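Local coordinates for 5-formaminoimidazole-4-carboxamide-1-(beta)-D-ribofuranosyl 5'-monophosphate synthetase (Methanocaldococcus jannaschii, PDB 2R7L), which catalyses the ATP- and formate-dependent, folate-independent formylation of AICAR to FAICAR in purine biosynthesis, at the ATP/AMZ site. Numbering follows the deposited sequence. Chains: chain A/B/C, 5-formaminoimidazole-4-carboxamide-1-(beta)-D-ribofuranosyl 5'-monophosphate synthetase.

The ATP/AMZ site. Residues chain A 27, 94, 140, 154, 156, 166, 199-202, 228, 230, 253, 255, 258, 297, 299, 309-310, 317-318; chain B 238; chain C 264, 266. With ATP (adenosine-5'-triphosphate), chain D; AMZ (aminoimidazole 4-carboxamide ribonucleotide), chain E.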
loop_
_atom_site.group_PDB
_atom_site.type_symbol
_atom_site.label_atom_id
_atom_site.label_comp_id
_atom_site.label_asym_id
_atom_site.label_seq_id
_atom_site.Cartn_x
_atom_site.Cartn_y
_atom_site.Cartn_z
ATOM N N HIS A 27 20.068 -20.433 5.767
ATOM C CA HIS A 27 19.725 -20.026 7.132
ATOM C C HIS A 27 18.561 -19.038 7.208
ATOM O O HIS A 27 17.438 -19.424 7.518
ATOM C CB HIS A 27 20.939 -19.454 7.858
ATOM C CG HIS A 27 20.744 -19.318 9.334
ATOM N ND1 HIS A 27 20.465 -18.114 9.940
ATOM C CD2 HIS A 27 20.779 -20.241 10.327
ATOM C CE1 HIS A 27 20.340 -18.295 11.243
ATOM N NE2 HIS A 27 20.525 -19.578 11.504
ATOM N N SER A 94 24.507 -20.396 9.373
ATOM C CA SER A 94 25.162 -21.195 8.343
ATOM C C SER A 94 26.459 -20.565 7.869
ATOM O O SER A 94 27.379 -21.273 7.462
ATOM C CB SER A 94 24.250 -21.392 7.132
ATOM O OG SER A 94 23.112 -22.155 7.462
ATOM N N PRO A 140 17.922 -22.571 33.182
ATOM C CA PRO A 140 17.748 -23.895 33.791
ATOM C C PRO A 140 18.900 -24.218 34.751
ATOM O O PRO A 140 20.043 -23.841 34.481
ATOM C CB PRO A 140 17.802 -24.847 32.591
ATOM C CG PRO A 140 17.562 -23.979 31.378
ATOM C CD PRO A 140 18.153 -22.656 31.731
ATOM N N ILE A 154 17.314 -32.685 30.985
ATOM C CA ILE A 154 17.628 -32.952 29.591
ATOM C C ILE A 154 19.145 -32.997 29.466
ATOM O O ILE A 154 19.856 -32.239 30.131
ATOM C CB ILE A 154 17.005 -31.893 28.632
ATOM C CG1 ILE A 154 17.276 -32.253 27.166
ATOM C CG2 ILE A 154 17.516 -30.507 28.960
ATOM C CD1 ILE A 154 16.400 -31.496 26.169
ATOM N N LYS A 156 22.423 -32.834 26.924
ATOM C CA LYS A 156 22.872 -32.359 25.619
ATOM C C LYS A 156 24.340 -32.704 25.355
ATOM O O LYS A 156 25.131 -32.850 26.287
ATOM C CB LYS A 156 22.669 -30.845 25.525
ATOM C CG LYS A 156 21.242 -30.397 25.786
ATOM C CD LYS A 156 21.146 -28.885 25.875
ATOM C CE LYS A 156 19.693 -28.438 25.934
ATOM N NZ LYS A 156 19.542 -26.985 26.256
ATOM N N TYR A 166 20.282 -36.134 22.091
ATOM C CA TYR A 166 19.697 -35.722 23.364
ATOM C C TYR A 166 18.890 -36.837 24.030
ATOM O O TYR A 166 18.430 -37.771 23.369
ATOM C CB TYR A 166 18.788 -34.505 23.146
ATOM C CG TYR A 166 19.510 -33.221 22.776
ATOM C CD1 TYR A 166 20.732 -33.248 22.109
ATOM C CD2 TYR A 166 18.955 -31.982 23.071
ATOM C CE1 TYR A 166 21.392 -32.078 21.767
ATOM C CE2 TYR A 166 19.605 -30.803 22.731
ATOM C CZ TYR A 166 20.823 -30.857 22.078
ATOM O OH TYR A 166 21.478 -29.692 21.736
ATOM N N GLU A 199 21.039 -30.452 32.328
ATOM C CA GLU A 199 20.317 -29.336 32.935
ATOM C C GLU A 199 18.857 -29.652 33.204
ATOM O O GLU A 199 18.271 -30.556 32.609
ATOM C CB GLU A 199 20.429 -28.060 32.079
ATOM C CG GLU A 199 19.895 -28.207 30.653
ATOM C CD GLU A 199 19.887 -26.889 29.882
ATOM O OE1 GLU A 199 20.745 -26.022 30.156
ATOM O OE2 GLU A 199 19.021 -26.722 28.996
ATOM N N GLU A 200 18.280 -28.877 34.108
ATOM C CA GLU A 200 16.876 -28.978 34.435
ATOM C C GLU A 200 16.002 -28.998 33.180
ATOM O O GLU A 200 16.114 -28.128 32.321
ATOM C CB GLU A 200 16.491 -27.791 35.312
ATOM C CG GLU A 200 15.009 -27.645 35.551
ATOM C CD GLU A 200 14.681 -26.386 36.310
ATOM O OE1 GLU A 200 15.574 -25.518 36.443
ATOM O OE2 GLU A 200 13.532 -26.268 36.783
ATOM N N TYR A 201 15.142 -30.003 33.067
ATOM C CA TYR A 201 14.144 -30.003 32.013
ATOM C C TYR A 201 13.075 -28.996 32.424
ATOM O O TYR A 201 12.390 -29.194 33.432
ATOM C CB TYR A 201 13.533 -31.396 31.826
ATOM C CG TYR A 201 12.705 -31.506 30.567
ATOM C CD1 TYR A 201 13.233 -32.080 29.418
ATOM C CD2 TYR A 201 11.403 -31.012 30.517
ATOM C CE1 TYR A 201 12.488 -32.176 28.254
ATOM C CE2 TYR A 201 10.642 -31.103 29.356
ATOM C CZ TYR A 201 11.196 -31.682 28.228
ATOM O OH TYR A 201 10.461 -31.780 27.070
ATOM N N VAL A 202 12.958 -27.896 31.677
ATOM C CA VAL A 202 11.936 -26.897 31.984
ATOM C C VAL A 202 10.652 -27.260 31.256
ATOM O O VAL A 202 10.662 -27.501 30.052
ATOM C CB VAL A 202 12.378 -25.467 31.603
ATOM C CG1 VAL A 202 11.225 -24.482 31.805
ATOM C CG2 VAL A 202 13.605 -25.043 32.432
ATOM N N ARG A 228 9.689 -23.543 18.076
ATOM C CA ARG A 228 10.414 -24.484 17.236
ATOM C C ARG A 228 9.524 -25.635 16.810
ATOM O O ARG A 228 8.595 -26.011 17.527
ATOM C CB ARG A 228 11.623 -25.054 17.976
ATOM C CG ARG A 228 12.592 -24.021 18.503
ATOM C CD ARG A 228 13.114 -23.156 17.377
ATOM N NE ARG A 228 14.472 -22.701 17.638
ATOM C CZ ARG A 228 14.965 -21.539 17.225
ATOM N NH1 ARG A 228 14.208 -20.699 16.532
ATOM N NH2 ARG A 228 16.220 -21.215 17.512
ATOM N N GLU A 230 10.414 -29.323 15.754
ATOM C CA GLU A 230 11.582 -30.199 15.800
ATOM C C GLU A 230 11.236 -31.669 15.529
ATOM O O GLU A 230 10.166 -32.141 15.897
ATOM C CB GLU A 230 12.296 -30.023 17.147
ATOM C CG GLU A 230 12.947 -28.649 17.288
ATOM C CD GLU A 230 13.239 -28.249 18.718
ATOM O OE1 GLU A 230 12.602 -28.798 19.647
ATOM O OE2 GLU A 230 14.104 -27.364 18.909
ATOM N N TYR A 253 15.840 -33.845 18.601
ATOM C CA TYR A 253 15.407 -32.451 18.617
ATOM C C TYR A 253 16.043 -31.658 17.474
ATOM O O TYR A 253 16.559 -30.564 17.672
ATOM C CB TYR A 253 15.731 -31.830 19.980
ATOM C CG TYR A 253 14.985 -32.494 21.120
ATOM C CD1 TYR A 253 13.871 -31.889 21.691
ATOM C CD2 TYR A 253 15.383 -33.738 21.614
ATOM C CE1 TYR A 253 13.180 -32.491 22.725
ATOM C CE2 TYR A 253 14.688 -34.355 22.651
ATOM C CZ TYR A 253 13.592 -33.724 23.201
ATOM O OH TYR A 253 12.895 -34.319 24.226
ATOM N N ILE A 255 16.111 -29.247 14.526
ATOM C CA ILE A 255 15.288 -28.135 14.036
ATOM C C ILE A 255 14.866 -28.361 12.592
ATOM O O ILE A 255 15.710 -28.567 11.712
ATOM C CB ILE A 255 15.979 -26.747 14.174
ATOM C CG1 ILE A 255 14.962 -25.627 13.950
ATOM C CG2 ILE A 255 17.147 -26.600 13.196
ATOM C CD1 ILE A 255 13.829 -25.624 14.964
ATOM N N ASN A 258 9.535 -23.612 11.898
ATOM C CA ASN A 258 9.067 -22.695 12.921
ATOM C C ASN A 258 7.591 -22.369 12.751
ATOM O O ASN A 258 7.060 -22.368 11.648
ATOM C CB ASN A 258 9.893 -21.398 12.918
ATOM C CG ASN A 258 11.394 -21.653 12.833
ATOM O OD1 ASN A 258 12.113 -21.553 13.831
ATOM N ND2 ASN A 258 11.871 -21.980 11.639
ATOM N N GLN A 297 15.999 -17.729 23.434
ATOM C CA GLN A 297 15.200 -18.940 23.261
ATOM C C GLN A 297 14.747 -19.425 24.626
ATOM O O GLN A 297 15.547 -19.900 25.425
ATOM C CB GLN A 297 16.014 -20.016 22.557
ATOM C CG GLN A 297 16.466 -19.606 21.175
ATOM C CD GLN A 297 17.700 -20.336 20.734
ATOM O OE1 GLN A 297 18.786 -19.761 20.689
ATOM N NE2 GLN A 297 17.552 -21.619 20.410
ATOM N N LEU A 299 11.525 -20.803 27.650
ATOM C CA LEU A 299 10.370 -21.619 27.964
ATOM C C LEU A 299 9.618 -20.940 29.085
ATOM O O LEU A 299 10.208 -20.528 30.077
ATOM C CB LEU A 299 10.784 -23.039 28.364
ATOM C CG LEU A 299 11.340 -23.900 27.225
ATOM C CD1 LEU A 299 12.183 -25.068 27.750
ATOM C CD2 LEU A 299 10.214 -24.400 26.331
ATOM N N PHE A 309 17.040 -21.042 27.756
ATOM C CA PHE A 309 17.898 -22.200 27.668
ATOM C C PHE A 309 18.925 -22.023 26.566
ATOM O O PHE A 309 19.870 -22.803 26.453
ATOM C CB PHE A 309 17.060 -23.454 27.417
ATOM C CG PHE A 309 16.293 -23.434 26.117
ATOM C CD1 PHE A 309 16.902 -23.828 24.936
ATOM C CD2 PHE A 309 14.957 -23.050 26.087
ATOM C CE1 PHE A 309 16.200 -23.830 23.733
ATOM C CE2 PHE A 309 14.243 -23.052 24.888
ATOM C CZ PHE A 309 14.868 -23.444 23.712
ATOM N N GLU A 310 18.727 -20.998 25.743
ATOM C CA GLU A 310 19.671 -20.682 24.678
ATOM C C GLU A 310 19.547 -19.228 24.230
ATOM O O GLU A 310 18.602 -18.529 24.602
ATOM C CB GLU A 310 19.492 -21.624 23.486
ATOM C CG GLU A 310 20.445 -22.810 23.480
ATOM C CD GLU A 310 21.910 -22.399 23.367
ATOM O OE1 GLU A 310 22.787 -23.242 23.649
ATOM O OE2 GLU A 310 22.189 -21.240 22.994
ATOM N N GLY A 317 17.384 -18.356 13.211
ATOM C CA GLY A 317 16.624 -18.948 12.108
ATOM C C GLY A 317 15.118 -18.767 12.186
ATOM O O GLY A 317 14.432 -18.812 11.169
ATOM N N GLY A 318 14.601 -18.575 13.395
ATOM C CA GLY A 318 13.164 -18.455 13.594
ATOM C C GLY A 318 12.529 -17.186 13.044
ATOM O O GLY A 318 11.295 -17.084 12.984
ATOM N N ARG B 238 4.555 -32.513 25.523
ATOM C CA ARG B 238 5.674 -32.571 24.589
ATOM C C ARG B 238 6.808 -33.424 25.153
ATOM O O ARG B 238 7.869 -33.559 24.532
ATOM C CB ARG B 238 6.185 -31.171 24.238
ATOM C CG ARG B 238 7.052 -31.162 22.984
ATOM C CD ARG B 238 7.619 -29.797 22.707
ATOM N NE ARG B 238 8.245 -29.742 21.386
ATOM C CZ ARG B 238 9.551 -29.615 21.174
ATOM N NH1 ARG B 238 10.391 -29.521 22.196
ATOM N NH2 ARG B 238 10.016 -29.566 19.933
ATOM N N ARG C 264 13.056 -25.073 7.674
ATOM C CA ARG C 264 14.465 -24.719 7.795
ATOM C C ARG C 264 14.981 -24.367 6.401
ATOM O O ARG C 264 14.784 -25.136 5.455
ATOM C CB ARG C 264 15.223 -25.920 8.351
ATOM C CG ARG C 264 16.701 -25.746 8.574
ATOM C CD ARG C 264 17.183 -26.957 9.374
ATOM N NE ARG C 264 18.629 -27.034 9.513
ATOM C CZ ARG C 264 19.252 -27.889 10.322
ATOM N NH1 ARG C 264 18.550 -28.722 11.078
ATOM N NH2 ARG C 264 20.573 -27.908 10.384
ATOM N N SER C 266 17.827 -24.196 4.747
ATOM C CA SER C 266 18.717 -25.140 4.063
ATOM C C SER C 266 17.975 -26.298 3.386
ATOM O O SER C 266 18.564 -27.040 2.602
ATOM C CB SER C 266 19.777 -25.689 5.026
ATOM O OG SER C 266 19.187 -26.195 6.221
HETATM P PG ATP D . 18.678 -24.961 17.545
HETATM O O1G ATP D . 19.652 -24.047 16.834
HETATM O O2G ATP D . 17.550 -24.240 18.256
HETATM O O3G ATP D . 18.227 -26.132 16.704
HETATM P PB ATP D . 20.043 -24.841 20.045
HETATM O O1B ATP D . 19.759 -23.370 19.872
HETATM O O2B ATP D . 21.457 -25.269 20.369
HETATM O O3B ATP D . 19.568 -25.642 18.721
HETATM P PA ATP D . 19.266 -26.671 22.127
HETATM O O1A ATP D . 19.785 -26.229 23.470
HETATM O O2A ATP D . 19.955 -27.736 21.317
HETATM O O3A ATP D . 19.046 -25.349 21.212
HETATM O "O5'" ATP D . 17.752 -27.140 22.351
HETATM C "C5'" ATP D . 17.119 -27.951 21.375
HETATM C "C4'" ATP D . 15.700 -28.221 21.846
HETATM O "O4'" ATP D . 15.712 -29.029 23.028
HETATM C "C3'" ATP D . 14.958 -26.954 22.231
HETATM O "O3'" ATP D . 14.327 -26.337 21.105
HETATM C "C2'" ATP D . 13.955 -27.453 23.253
HETATM O "O2'" ATP D . 12.785 -27.945 22.602
HETATM C "C1'" ATP D . 14.670 -28.622 23.920
HETATM N N9 ATP D . 15.295 -28.119 25.158
HETATM C C8 ATP D . 16.516 -27.555 25.229
HETATM N N7 ATP D . 16.802 -27.182 26.500
HETATM C C5 ATP D . 15.753 -27.528 27.271
HETATM C C6 ATP D . 15.415 -27.431 28.707
HETATM N N6 ATP D . 16.272 -26.873 29.597
HETATM N N1 ATP D . 14.212 -27.901 29.091
HETATM C C2 ATP D . 13.345 -28.453 28.213
HETATM N N3 ATP D . 13.594 -28.581 26.899
HETATM C C4 ATP D . 14.755 -28.133 26.376
HETATM O O5 AMZ E . 14.638 -22.454 11.552
HETATM C C6 AMZ E . 15.395 -22.415 12.525
HETATM N N2 AMZ E . 15.009 -22.140 13.768
HETATM C C3A AMZ E . 16.878 -22.705 12.363
HETATM C C7A AMZ E . 17.821 -22.816 13.370
HETATM N N3 AMZ E . 17.626 -22.684 14.683
HETATM N N1 AMZ E . 17.487 -22.918 11.203
HETATM C C5 AMZ E . 18.779 -23.147 11.474
HETATM N N AMZ E . 18.979 -23.086 12.795
HETATM C C1 AMZ E . 20.274 -23.270 13.493
HETATM C C2 AMZ E . 20.560 -24.733 13.836
HETATM C C3 AMZ E . 21.533 -25.168 12.755
HETATM O O2 AMZ E . 22.477 -26.081 13.311
HETATM O O1 AMZ E . 21.206 -24.762 15.115
HETATM O O AMZ E . 21.260 -22.851 12.535
HETATM C C AMZ E . 22.259 -23.869 12.418
HETATM C C4 AMZ E . 22.745 -23.843 10.955
HETATM O O3 AMZ E . 21.649 -24.049 10.070
HETATM P P AMZ E . 21.817 -25.011 8.826
HETATM O OP1 AMZ E . 22.784 -24.540 7.801
HETATM O O4 AMZ E . 22.261 -26.449 9.392
HETATM O OP2 AMZ E . 20.345 -25.217 8.180
HETATM O O HOH W 1 16.814 -22.038 8.381
HETATM O O HOH W 2 18.694 -23.223 6.985
HETATM O O HOH W 3 19.254 -28.797 15.101
#
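ATP and the substrate AICAR (AMZ) lie end to end in this ATP-grasp active site, the gamma-phosphate pointing at the amine to be formylated. The adenine is sandwiched: A:Ile154 lays CD1 over the five-membered ring, while A:Leu299 sets its CD1 over the six-membered ring. A:Tyr201 turns a face to the adenine rim, so that ATP C2 sits over the centre of the phenol ring. Along the rim, backbone N of A:Val202 donates to ATP N1 (2.9 Å), and the 6-amino group ATP N6 gives hydrogen bonds to A:Glu200 O and A:Glu199 OE2, a pattern that reads adenine. A:Lys156, extended beyond CG, puts its NZ between ATP N7, the alpha-phosphate ATP O1A and A:Glu199 OE2; that carboxylate oxygen takes both NZ and ATP N6 from above its plane, and the lysine would help offset its charge.

At the ribose, A:Glu230 reaches in extended and offers the syn lone pairs of both oxygens, OE1 to the 2'-hydroxyl ATP O2' (3.1 Å) and OE2 to the 3'-hydroxyl ATP O3'. B:Arg238 comes in perpendicular from the neighbouring subunit, its NH2 making a salt bridge and hydrogen bond to A:Glu230 OE1 at 2.7 Å (162° at H). An alanine in place of A:Glu230 would probably loosen the ribose and leave B:Arg238 without this carboxylate partner. Further along, A:Gln297 NE2 meets the beta-phosphate ATP O1B nearly straight (2.9 Å).

On the AICAR side, A:Asn258 pairs with the carboxamide: ND2 donates in its amide plane to AMZ O5 (2.8 Å), and OD1 accepts from AMZ N2 on a lone pair. A:Arg228, folded back at its second and third torsions, presents a guanidinium face to AMZ N2. A:Ile255 CG2 covers one imidazole face; A:His27 points its CD2 edge at the ring, planes 70° apart, with the ribose oxygen AMZ O in plane at that edge. From a third chain, extended C:Arg264 salt-bridges the phosphate oxygen AMZ O4 through NH2, while NH1 donates in the guanidinium plane to A:Ile255 O (2.9 Å, 158° at H). Between the ligands, the amine AMZ N3 donates to gamma-phosphate ATP O1G at 3.3 Å.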